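Local structure of sugar-phosphate aldolase (1PVT) at residues A14-L17 / A18-G21. The protein belongs to the class II aldolase and adducin family, whose domain is built on a mixed beta-sheet flanked by helices. Residues are numbered along the deposited sequence; the frame is centred on the assembly and turned at random.
Sequences AYWL and AIKG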
ATOM      1  N   ALA A  14       4.224  -9.324   5.363  1.00 33.08           N
ATOM      2  CA  ALA A  14       5.538  -8.708   5.447  1.00 32.13           C
ATOM      3  C   ALA A  14       6.558  -9.755   5.102  1.00 33.55           C
ATOM      4  O   ALA A  14       7.512  -9.484   4.390  1.00 33.90           O
ATOM      5  CB  ALA A  14       5.791  -8.217   6.835  1.00 30.58           C
ATOM      6  N   TYR A  15       6.357 -10.960   5.621  1.00 35.84           N
ATOM      7  CA  TYR A  15       7.278 -12.056   5.365  1.00 37.38           C
ATOM      8  C   TYR A  15       7.370 -12.381   3.890  1.00 37.31           C
ATOM      9  O   TYR A  15       8.450 -12.356   3.307  1.00 37.73           O
ATOM     10  CB  TYR A  15       6.842 -13.314   6.091  1.00 40.19           C
ATOM     11  CG  TYR A  15       7.724 -14.484   5.760  1.00 43.28           C
ATOM     12  CD1 TYR A  15       9.029 -14.540   6.232  1.00 44.06           C
ATOM     13  CD2 TYR A  15       7.276 -15.505   4.918  1.00 43.84           C
ATOM     14  CE1 TYR A  15       9.878 -15.578   5.878  1.00 45.78           C
ATOM     15  CE2 TYR A  15       8.115 -16.553   4.551  1.00 44.53           C
ATOM     16  CZ  TYR A  15       9.423 -16.582   5.035  1.00 46.69           C
ATOM     17  OH  TYR A  15      10.292 -17.596   4.667  1.00 47.47           O
ATOM     18  N   TRP A  16       6.237 -12.698   3.283  1.00 37.42           N
ATOM     19  CA  TRP A  16       6.239 -13.034   1.876  1.00 38.25           C
ATOM     20  C   TRP A  16       6.816 -11.949   0.999  1.00 38.94           C
ATOM     21  O   TRP A  16       7.451 -12.217  -0.018  1.00 40.36           O
ATOM     22  CB  TRP A  16       4.831 -13.394   1.445  1.00 38.32           C
ATOM     23  CG  TRP A  16       4.558 -14.775   1.863  1.00 39.56           C
ATOM     24  CD1 TRP A  16       3.928 -15.193   3.004  1.00 39.08           C
ATOM     25  CD2 TRP A  16       5.080 -15.947   1.237  1.00 40.25           C
ATOM     26  NE1 TRP A  16       4.038 -16.559   3.133  1.00 38.80           N
ATOM     27  CE2 TRP A  16       4.742 -17.047   2.061  1.00 39.53           C
ATOM     28  CE3 TRP A  16       5.811 -16.172   0.055  1.00 40.81           C
ATOM     29  CZ2 TRP A  16       5.110 -18.358   1.742  1.00 40.27           C
ATOM     30  CZ3 TRP A  16       6.176 -17.469  -0.262  1.00 41.72           C
ATOM     31  CH2 TRP A  16       5.824 -18.549   0.580  1.00 41.96           C
ATOM     32  N   LEU A  17       6.593 -10.715   1.413  1.00 39.86           N
ATOM     33  CA  LEU A  17       7.092  -9.541   0.711  1.00 39.94           C
ATOM     34  C   LEU A  17       8.636  -9.582   0.685  1.00 39.81           C
ATOM     35  O   LEU A  17       9.263  -9.364  -0.360  1.00 40.00           O
ATOM     36  CB  LEU A  17       6.604  -8.292   1.462  1.00 39.44           C
ATOM     37  CG  LEU A  17       5.852  -7.142   0.792  1.00 37.71           C
ATOM     38  CD1 LEU A  17       5.120  -7.617  -0.428  1.00 38.55           C
ATOM     39  CD2 LEU A  17       4.872  -6.549   1.794  1.00 37.05           C
ATOM     40  N   ALA A  18       9.231  -9.870   1.844  1.00 39.65           N
ATOM     41  CA  ALA A  18      10.683  -9.933   1.991  1.00 39.48           C
ATOM     42  C   ALA A  18      11.296 -11.155   1.321  1.00 39.21           C
ATOM     43  O   ALA A  18      12.276 -11.049   0.591  1.00 40.03           O
ATOM     44  CB  ALA A  18      11.052  -9.915   3.468  1.00 38.87           C
ATOM     45  N   ILE A  19      10.707 -12.315   1.566  1.00 38.75           N
ATOM     46  CA  ILE A  19      11.215 -13.557   1.003  1.00 38.39           C
ATOM     47  C   ILE A  19      11.174 -13.575  -0.513  1.00 38.68           C
ATOM     48  O   ILE A  19      12.032 -14.177  -1.132  1.00 39.29           O
ATOM     49  CB  ILE A  19      10.421 -14.772   1.520  1.00 37.72           C
ATOM     50  CG1 ILE A  19      11.293 -16.014   1.484  1.00 37.18           C
ATOM     51  CG2 ILE A  19       9.190 -15.006   0.663  1.00 36.76           C
ATOM     52  CD1 ILE A  19      12.313 -16.064   2.572  1.00 36.42           C
ATOM     53  N   LYS A  20      10.181 -12.933  -1.117  1.00 39.07           N
ATOM     54  CA  LYS A  20      10.106 -12.935  -2.568  1.00 38.71           C
ATOM     55  C   LYS A  20      10.781 -11.710  -3.140  1.00 38.66           C
ATOM     56  O   LYS A  20      10.687 -11.432  -4.332  1.00 39.57           O
ATOM     57  CB  LYS A  20       8.660 -13.041  -3.032  1.00 37.44           C
ATOM     58  CG  LYS A  20       8.056 -14.358  -2.616  1.00 41.58           C
ATOM     59  CD  LYS A  20       6.674 -14.579  -3.184  1.00 44.51           C
ATOM     60  CE  LYS A  20       6.715 -14.743  -4.685  1.00 45.65           C
ATOM     61  NZ  LYS A  20       5.364 -15.003  -5.250  1.00 47.08           N
ATOM     62  N   GLY A  21      11.474 -10.981  -2.274  1.00 38.42           N
ATOM     63  CA  GLY A  21      12.200  -9.809  -2.719  1.00 40.59           C
ATOM     64  C   GLY A  21      11.358  -8.637  -3.163  1.00 42.70           C
ATOM     65  O   GLY A  21      11.882  -7.615  -3.626  1.00 44.08           O
TER
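The last turn of the N-terminal helix 2-19 brings Tyr15 and Trp16 against Ile19 and Lys20 as the chain leaves the helix. Three i to i+4 backbone bonds hold this turn. The one from Ile19 N to Tyr15 O is almost straight, with an N-H...O angle of 177°, whereas its neighbours are more bent, that from Lys20 N to Trp16 O (3.0 Å) to 149°.

Tyr15 CG stands anti to the backbone N (chi1 176°), which leans the ring outward and toward the C-terminal end of the helix, over Ile19. There Ile19 CB lies over one ring face, displaced toward the rim, and Ile19 CD1 reaches the phenol end, 3.8 Å from Tyr15 CZ. The branched Ile19 serves both aromatics, since its CG2 meets Trp16 CE3 obliquely at 3.6 Å. Lys20 CD approaches the same Trp16 CE3 at 3.7 Å, but near the indole plane, at the edge. The aliphatic chain of Lys20 thus lies against the rim of the indole while its ammonium group extends to a salt bridge with Glu211 of helix 203-224. On the buried side, Leu17 packs on Tyr207 of that helix.

Gly21 has a positive phi, which suits a residue without a side chain, and its N bonds to Ala18 O at 3.0 Å. Such i to i+3 and i to i+4 side-chain packing belongs to the last turn of a helix, here with a positive-phi glycine two residues past the helix end.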